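Local coordinates for alcohol dehydrogenase, zinc-containing (Streptococcus pneumoniae serotype 2, PDB 5YLN), which probably oxidises alcohols with NAD+ as a zinc-containing alcohol dehydrogenase, and binds zinc ions at two sites in its chain, at residues Asp45-Ile49 / Lys50-Pro54; Lys168-Pro171 / Gly172-Val175; Leu204-Asn207 / Arg208-Ala212; Glu247-Ile251 / Pro252-Asp256. One frame throughout, in Å; residues are numbered along the deposited sequence.

All four contacts are local, each made within one unbroken run of chain, and none touches another. Contact 1 closes the helix 43-50 in the GroES-like part of the enzyme. It lies nearest the zinc held by Cys42 and His64, with the side chain of Ile48 about 8 Å from the ion. Contacts 2, 3 and 4 belong to the parallel six-stranded Rossmann-type sheet. Contact 2 leads into strand 174-178, contact 3 follows strand 198-203 and contact 4 follows strand 242-247. Contacts 1 and 4 come within about 6 Å at their nearest atoms. Contacts 1 and 2 lie farthest apart, with centres 34 Å from each other.

Contact 1: residues Asp45-Ile49 / Lys50-Pro54; sequences DLHII and KGDVP
Ile48 and Val53 make the tight side of this helix end. Ile48 CG1 sits 3.5 Å from Val53 CG2, and Val53 CB is almost as near to the same carbon. Val53 CG2 also reaches back to the backbone at Ile48 N and to His47 CB. The torsion of Val53 (chi1 -165°) sets CG2 beside its own backbone N and in the notch between these two residues. Behind Ile48 the packing goes on into the protein, against Cys56 and Leu62.

The chain turns here by a Schellman motif that ends helix 43-50. Lys50 N still makes an ordinary helical bond, to Leu46 O at 3.0 Å. Gly51 then takes a positive phi of 102°, and two amides beyond the helix bond back into its last turn. Asp52 N donates to His47 O at 3.0 Å, and Gly51 N adds a weaker bond to the same oxygen. Gly51 N also meets Ile48 O at 3.0 Å, from well above that carbonyl's plane.

The other side is looser and faces solvent. Asp52 OD2 lies in the plane of the His47 ring at its edge, 3.7 Å from His47 ND1. Ring and carboxylate planes are 48° apart. Lys50 bends at its last two torsions and brings NZ to 4.0 Å from Asp52 OD2, a long salt bridge. Its CB and CG lie alongside Leu46 O.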
# COMPACT_ATOMS: atom_id res chain seq x y z
N ASP A 45 -26.16 3.68 -0.21
CA ASP A 45 -27.57 3.60 0.17
C ASP A 45 -28.31 2.60 -0.71
O ASP A 45 -29.14 1.82 -0.23
CB ASP A 45 -28.23 4.98 0.09
CG ASP A 45 -27.59 6.01 1.04
OD1 ASP A 45 -27.10 5.63 2.13
OD2 ASP A 45 -27.59 7.21 0.69
N LEU A 46 -28.03 2.62 -2.02
CA LEU A 46 -28.61 1.63 -2.92
C LEU A 46 -28.23 0.22 -2.49
O LEU A 46 -29.06 -0.69 -2.47
CB LEU A 46 -28.14 1.89 -4.35
CG LEU A 46 -28.47 3.29 -4.86
CD1 LEU A 46 -28.08 3.44 -6.32
CD2 LEU A 46 -29.96 3.54 -4.65
N HIS A 47 -26.95 0.02 -2.14
CA HIS A 47 -26.49 -1.28 -1.66
C HIS A 47 -27.22 -1.70 -0.39
O HIS A 47 -27.57 -2.88 -0.24
CB HIS A 47 -24.98 -1.24 -1.40
CG HIS A 47 -24.15 -1.20 -2.65
ND1 HIS A 47 -24.11 -2.25 -3.55
CD2 HIS A 47 -23.31 -0.26 -3.14
CE1 HIS A 47 -23.30 -1.94 -4.55
NE2 HIS A 47 -22.80 -0.74 -4.32
N ILE A 48 -27.43 -0.77 0.55
CA ILE A 48 -28.15 -1.11 1.78
C ILE A 48 -29.55 -1.64 1.45
O ILE A 48 -29.98 -2.67 1.98
CB ILE A 48 -28.24 0.09 2.73
CG1 ILE A 48 -26.88 0.44 3.33
CG2 ILE A 48 -29.27 -0.18 3.84
CD1 ILE A 48 -26.83 1.83 3.89
N ILE A 49 -30.27 -0.94 0.57
CA ILE A 49 -31.64 -1.32 0.24
C ILE A 49 -31.68 -2.68 -0.43
O ILE A 49 -32.60 -3.48 -0.20
CB ILE A 49 -32.29 -0.24 -0.64
CG1 ILE A 49 -32.50 1.04 0.17
CG2 ILE A 49 -33.61 -0.74 -1.25
CD1 ILE A 49 -32.89 2.23 -0.67
N LYS A 50 -30.68 -2.97 -1.27
CA LYS A 50 -30.57 -4.28 -1.91
C LYS A 50 -30.31 -5.40 -0.91
O LYS A 50 -30.63 -6.56 -1.20
CB LYS A 50 -29.46 -4.26 -2.96
CG LYS A 50 -29.92 -3.86 -4.35
CD LYS A 50 -28.73 -3.68 -5.30
CE LYS A 50 -27.89 -4.94 -5.37
NZ LYS A 50 -28.73 -6.17 -5.60
N GLY A 51 -29.76 -5.10 0.26
CA GLY A 51 -29.40 -6.11 1.23
C GLY A 51 -27.93 -6.47 1.28
O GLY A 51 -27.58 -7.47 1.92
N ASP A 52 -27.06 -5.68 0.65
CA ASP A 52 -25.63 -5.97 0.63
C ASP A 52 -24.88 -5.29 1.77
O ASP A 52 -23.65 -5.43 1.84
CB ASP A 52 -25.01 -5.55 -0.71
CG ASP A 52 -25.74 -6.15 -1.91
OD1 ASP A 52 -26.25 -7.29 -1.79
OD2 ASP A 52 -25.81 -5.48 -2.97
N VAL A 53 -25.56 -4.55 2.64
CA VAL A 53 -24.96 -4.04 3.87
C VAL A 53 -25.80 -4.57 5.03
O VAL A 53 -26.58 -3.81 5.62
CB VAL A 53 -24.90 -2.51 3.88
CG1 VAL A 53 -23.96 -2.03 4.96
CG2 VAL A 53 -24.48 -1.98 2.51
N PRO A 54 -25.68 -5.85 5.38
CA PRO A 54 -26.62 -6.43 6.35
C PRO A 54 -26.35 -6.02 7.79
O PRO A 54 -27.15 -6.37 8.67
CB PRO A 54 -26.45 -7.94 6.14
CG PRO A 54 -25.12 -8.11 5.45
CD PRO A 54 -24.64 -6.79 4.93

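Contact 2: residues Lys168-Pro171 / Gly172-Val175; sequences KVEP and GCSV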
# COMPACT_ATOMS: atom_id res chain seq x y z
N LYS A 168 -1.11 9.31 -3.82
CA LYS A 168 0.09 10.13 -3.95
C LYS A 168 0.15 10.79 -5.32
O LYS A 168 1.18 10.76 -6.01
CB LYS A 168 1.34 9.29 -3.67
CG LYS A 168 1.36 8.68 -2.27
CD LYS A 168 2.72 8.08 -1.87
CE LYS A 168 3.13 6.95 -2.80
NZ LYS A 168 4.49 6.36 -2.53
N VAL A 169 -0.98 11.40 -5.73
CA VAL A 169 -0.98 12.27 -6.90
C VAL A 169 -0.08 13.48 -6.67
O VAL A 169 -0.16 14.15 -5.64
CB VAL A 169 -2.40 12.78 -7.22
CG1 VAL A 169 -2.35 13.68 -8.47
CG2 VAL A 169 -3.38 11.64 -7.39
N GLU A 170 0.72 13.82 -7.68
CA GLU A 170 1.71 14.89 -7.63
C GLU A 170 1.80 15.53 -9.01
O GLU A 170 1.46 14.91 -10.01
CB GLU A 170 3.09 14.34 -7.22
CG GLU A 170 3.65 13.42 -8.29
CD GLU A 170 5.05 12.91 -7.98
OE1 GLU A 170 5.61 13.31 -6.93
OE2 GLU A 170 5.59 12.12 -8.78
N PRO A 171 2.30 16.77 -9.09
CA PRO A 171 2.35 17.45 -10.39
C PRO A 171 3.17 16.66 -11.41
O PRO A 171 4.22 16.10 -11.10
CB PRO A 171 3.00 18.80 -10.08
CG PRO A 171 2.69 19.02 -8.64
CD PRO A 171 2.77 17.65 -8.01
N GLY A 172 2.65 16.62 -12.62
CA GLY A 172 3.32 15.92 -13.69
C GLY A 172 3.21 14.41 -13.68
O GLY A 172 3.75 13.77 -14.59
N CYS A 173 2.52 13.80 -12.71
CA CYS A 173 2.36 12.34 -12.78
C CYS A 173 1.22 11.94 -13.72
O CYS A 173 0.53 12.77 -14.32
CB CYS A 173 2.12 11.75 -11.39
SG CYS A 173 0.41 11.92 -10.84
N SER A 174 1.01 10.63 -13.84
CA SER A 174 0.01 10.05 -14.71
C SER A 174 -1.01 9.32 -13.84
O SER A 174 -0.65 8.40 -13.08
CB SER A 174 0.66 9.11 -15.73
OG SER A 174 1.34 8.06 -15.05
N VAL A 175 -2.26 9.73 -13.94
CA VAL A 175 -3.34 9.15 -13.16
C VAL A 175 -4.33 8.52 -14.13
O VAL A 175 -4.63 9.08 -15.19
CB VAL A 175 -4.05 10.21 -12.29
CG1 VAL A 175 -5.14 9.54 -11.42
CG2 VAL A 175 -3.03 11.00 -11.47
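Val169 and Val175 meet across a tight reversal of the chain, their side chains crossing at about a right angle. Val175 CG2 lies 4.1 Å from both CG1 and CG2 of Val169. Val169 CG1 also meets Cys173 SG at 4.0 Å, so one methyl touches two residues of the returning chain. Tyr194 packs on Val169, and Pro196 on Cys173 and Val175.

Cys173 turns its sulfur inward over the turn. Its chi1 of 80° places SG between its own backbone N and carbonyl carbon, on the side of Glu170. There Glu170 N points straight at Cys173 SG from 3.7 Å, a weak hydrogen bond. The turn itself is a type II beta turn from Glu170 to Cys173. It is closed by Cys173 N, which donates to Glu170 O at 3.1 Å. Gly172 holds its third corner with a positive phi of 77°, and Pro171 the second. The turn leads from the loop after helix 157-165 into strand 174-178 of the Rossmann-type sheet. Beside it runs strand 242-247, where Asp243 packs on Cys173 and Ile246 on Val175.

The side chain of Glu170 meets the turn only through its stem. Glu170 CG lies 3.8 Å from Cys173 CB, and beyond CG the chain is extended, on an exposed residue.

Contact 3: residues Leu204-Asn207 / Arg208-Ala212; sequences LDDN and RLETA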
# COMPACT_ATOMS: atom_id res chain seq x y z
N LEU A 204 -16.90 2.04 -19.31
CA LEU A 204 -17.60 1.41 -20.43
C LEU A 204 -18.54 2.38 -21.14
O LEU A 204 -18.66 2.33 -22.37
CB LEU A 204 -18.41 0.20 -19.95
CG LEU A 204 -17.70 -0.81 -19.03
CD1 LEU A 204 -18.72 -1.68 -18.29
CD2 LEU A 204 -16.72 -1.68 -19.80
N ASP A 205 -19.17 3.27 -20.38
CA ASP A 205 -20.19 4.19 -20.87
C ASP A 205 -19.55 5.44 -21.47
O ASP A 205 -18.85 6.19 -20.77
CB ASP A 205 -21.11 4.56 -19.71
CG ASP A 205 -22.20 5.55 -20.07
OD1 ASP A 205 -22.08 6.26 -21.09
OD2 ASP A 205 -23.18 5.62 -19.30
N ASP A 206 -19.83 5.70 -22.75
CA ASP A 206 -19.25 6.87 -23.39
C ASP A 206 -19.86 8.18 -22.89
O ASP A 206 -19.18 9.22 -22.91
CB ASP A 206 -19.39 6.79 -24.91
CG ASP A 206 -18.68 7.93 -25.61
OD1 ASP A 206 -17.44 8.00 -25.51
OD2 ASP A 206 -19.38 8.77 -26.23
N ASN A 207 -21.12 8.15 -22.44
CA ASN A 207 -21.72 9.36 -21.87
C ASN A 207 -20.98 9.80 -20.63
O ASN A 207 -20.68 10.99 -20.45
CB ASN A 207 -23.20 9.12 -21.56
CG ASN A 207 -24.06 9.02 -22.82
OD1 ASN A 207 -23.63 9.40 -23.91
ND2 ASN A 207 -25.29 8.52 -22.67
N ARG A 208 -20.67 8.86 -19.74
CA ARG A 208 -19.92 9.20 -18.54
C ARG A 208 -18.49 9.65 -18.87
O ARG A 208 -17.98 10.60 -18.25
CB ARG A 208 -19.92 8.00 -17.58
CG ARG A 208 -21.34 7.61 -17.08
CD ARG A 208 -21.30 6.81 -15.78
NE ARG A 208 -20.69 5.49 -15.99
CZ ARG A 208 -21.36 4.41 -16.40
NH1 ARG A 208 -22.67 4.48 -16.64
NH2 ARG A 208 -20.72 3.24 -16.57
N LEU A 209 -17.85 9.02 -19.86
CA LEU A 209 -16.52 9.46 -20.28
C LEU A 209 -16.55 10.88 -20.84
O LEU A 209 -15.66 11.69 -20.56
CB LEU A 209 -15.91 8.49 -21.29
CG LEU A 209 -15.42 7.12 -20.77
CD1 LEU A 209 -14.92 6.23 -21.92
CD2 LEU A 209 -14.35 7.26 -19.71
N GLU A 210 -17.58 11.21 -21.64
CA GLU A 210 -17.73 12.57 -22.15
C GLU A 210 -17.89 13.57 -21.02
O GLU A 210 -17.31 14.66 -21.06
CB GLU A 210 -18.92 12.65 -23.11
CG GLU A 210 -18.58 12.28 -24.54
CD GLU A 210 -17.53 13.21 -25.15
OE1 GLU A 210 -17.77 14.44 -25.23
OE2 GLU A 210 -16.46 12.70 -25.56
N THR A 211 -18.68 13.23 -20.00
CA THR A 211 -18.79 14.11 -18.84
C THR A 211 -17.43 14.24 -18.15
O THR A 211 -17.08 15.32 -17.66
CB THR A 211 -19.85 13.56 -17.88
OG1 THR A 211 -21.13 13.51 -18.53
CG2 THR A 211 -19.97 14.44 -16.63
N ALA A 212 -16.64 13.16 -18.12
CA ALA A 212 -15.34 13.23 -17.45
C ALA A 212 -14.42 14.24 -18.13
O ALA A 212 -13.76 15.04 -17.47
CB ALA A 212 -14.69 11.84 -17.43
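Asn207 O is gripped by two donors of one residue. Thr211 N lies 3.0 Å and Thr211 OG1 3.2 Å from Asn207 O, on opposite faces of the carbonyl plane. The bonds lie at the start of helix 206-214, in the beta-alpha-beta unit that runs from strand 198-203 to strand 219-222 of the Rossmann-type fold. Asp205 is the N-cap. Its CG stands anti to the backbone N (chi1 178°), which carries the carboxylate over the helix start. From there OD1 accepts a weak bond from Arg208 N, and a second, weak one from Asn207 N. The backbone carbonyl of Asp205 serves the helix too: Leu209 N donates to Asp205 O at 3.1 Å.

The side chain of Arg208 folds back over the cap. Its bend at chi3 (-67°) lays the guanidinium against Asp205, with Asp205 CB over the centre of one face, 3.3 Å from Arg208 CZ. Carboxylate and guanidinium planes stand 75° apart. Asp205 OD2 is 2.9 Å from Arg208 NH1 but well out of the guanidinium plane. This salt bridge therefore rests on charge, with no N-H aimed at the oxygen. Asp203 takes NH2 in another salt bridge.

Asp206 and Glu210 lie side by side one turn apart, pointing the same way. Lys220 bridges to both acids, which probably offsets their mutual repulsion. Asp206 OD2 lies 4.0 Å from Glu210 CG.

Contact 4: residues Glu247-Ile251 / Pro252-Asp256; sequences EAVGI and PATFD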
# COMPACT_ATOMS: atom_id res chain seq x y z
N GLU A 247 -9.24 3.13 -8.20
CA GLU A 247 -10.32 2.15 -8.42
C GLU A 247 -11.58 2.69 -7.75
O GLU A 247 -11.70 2.65 -6.52
CB GLU A 247 -9.92 0.79 -7.84
CG GLU A 247 -10.63 -0.44 -8.41
CD GLU A 247 -12.08 -0.61 -7.94
OE1 GLU A 247 -12.56 0.14 -7.05
OE2 GLU A 247 -12.76 -1.51 -8.45
N ALA A 248 -12.52 3.19 -8.55
CA ALA A 248 -13.74 3.80 -8.02
C ALA A 248 -14.98 3.03 -8.44
O ALA A 248 -16.02 3.62 -8.75
CB ALA A 248 -13.86 5.26 -8.46
N VAL A 249 -14.91 1.70 -8.46
CA VAL A 249 -16.09 0.90 -8.78
C VAL A 249 -16.31 -0.19 -7.74
O VAL A 249 -17.43 -0.40 -7.28
CB VAL A 249 -16.00 0.29 -10.19
CG1 VAL A 249 -17.23 -0.57 -10.47
CG2 VAL A 249 -15.93 1.38 -11.22
N GLY A 250 -15.25 -0.90 -7.38
CA GLY A 250 -15.36 -1.88 -6.33
C GLY A 250 -15.78 -3.28 -6.77
O GLY A 250 -16.48 -3.97 -6.04
N ILE A 251 -15.37 -3.71 -7.96
CA ILE A 251 -15.61 -5.10 -8.36
C ILE A 251 -14.28 -5.72 -8.75
O ILE A 251 -13.29 -5.02 -9.01
CB ILE A 251 -16.65 -5.20 -9.51
CG1 ILE A 251 -16.14 -4.50 -10.77
CG2 ILE A 251 -18.03 -4.69 -9.06
CD1 ILE A 251 -16.85 -4.94 -12.03
N PRO A 252 -14.22 -7.06 -8.78
CA PRO A 252 -12.96 -7.73 -9.14
C PRO A 252 -12.41 -7.31 -10.49
O PRO A 252 -11.19 -7.27 -10.65
CB PRO A 252 -13.35 -9.22 -9.13
CG PRO A 252 -14.48 -9.29 -8.14
CD PRO A 252 -15.25 -8.00 -8.29
N ALA A 253 -13.27 -7.01 -11.47
CA ALA A 253 -12.75 -6.67 -12.79
C ALA A 253 -12.01 -5.35 -12.76
O ALA A 253 -10.92 -5.22 -13.34
CB ALA A 253 -13.88 -6.63 -13.82
N THR A 254 -12.55 -4.35 -12.07
CA THR A 254 -11.88 -3.06 -12.03
C THR A 254 -10.60 -3.15 -11.20
O THR A 254 -9.58 -2.56 -11.58
CB THR A 254 -12.83 -1.98 -11.52
OG1 THR A 254 -13.41 -2.37 -10.27
CG2 THR A 254 -13.95 -1.73 -12.54
N PHE A 255 -10.63 -3.88 -10.09
CA PHE A 255 -9.38 -4.07 -9.37
C PHE A 255 -8.36 -4.75 -10.26
O PHE A 255 -7.17 -4.40 -10.25
CB PHE A 255 -9.57 -4.89 -8.09
CG PHE A 255 -8.27 -5.17 -7.37
CD1 PHE A 255 -7.72 -4.23 -6.49
CD2 PHE A 255 -7.56 -6.35 -7.59
CE1 PHE A 255 -6.52 -4.46 -5.85
CE2 PHE A 255 -6.36 -6.60 -6.94
CZ PHE A 255 -5.84 -5.65 -6.07
N ASP A 256 -8.81 -5.72 -11.06
CA ASP A 256 -7.89 -6.44 -11.93
C ASP A 256 -7.31 -5.52 -13.00
O ASP A 256 -6.11 -5.59 -13.30
CB ASP A 256 -8.59 -7.62 -12.57
CG ASP A 256 -7.67 -8.42 -13.45
OD1 ASP A 256 -6.63 -8.90 -12.94
OD2 ASP A 256 -7.96 -8.54 -14.66
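Thr254 sets OG1 between its backbone N and carbonyl carbon (chi1 53°), while Glu247 bends at chi2 (-75°) to bring its carboxylate back over the loop. The two side chains cross at about a right angle beside the start of helix 252-261. This is the strand-to-helix turn after strand 242-247 of the Rossmann-type domain, with Ile251 at the N-cap. The pair of Glu247 OE2 and Thr254 OG1 is modelled too close, so the exact place of both atoms is doubtful.

The Glu247 carboxylate takes bonds from backbone amides of the loop. Val249 N donates to OE1 of Glu247 at 3.2 Å, from above the carboxylate plane. Gly250 N also turns to this carboxylate. Gly250 has a positive phi of 88°, where the chain swings round toward the helix.

The clearer bond across the turn is backbone to backbone. Phe255 N donates to Ile251 O at 3.1 Å, almost straight. The Phe255 ring leads away from the loop. It packs on Val278 and Phe280 of its own chain and on Leu282 of the second subunit.

Apolar groups pack round Thr254 as well. Thr254 CG2 lies 3.7 Å from Val249 CB and close to both methyls of that valine. Ile251 runs alongside the first turn of the helix, and Ile251 CD1 ends 3.9 Å from Ala253 CB.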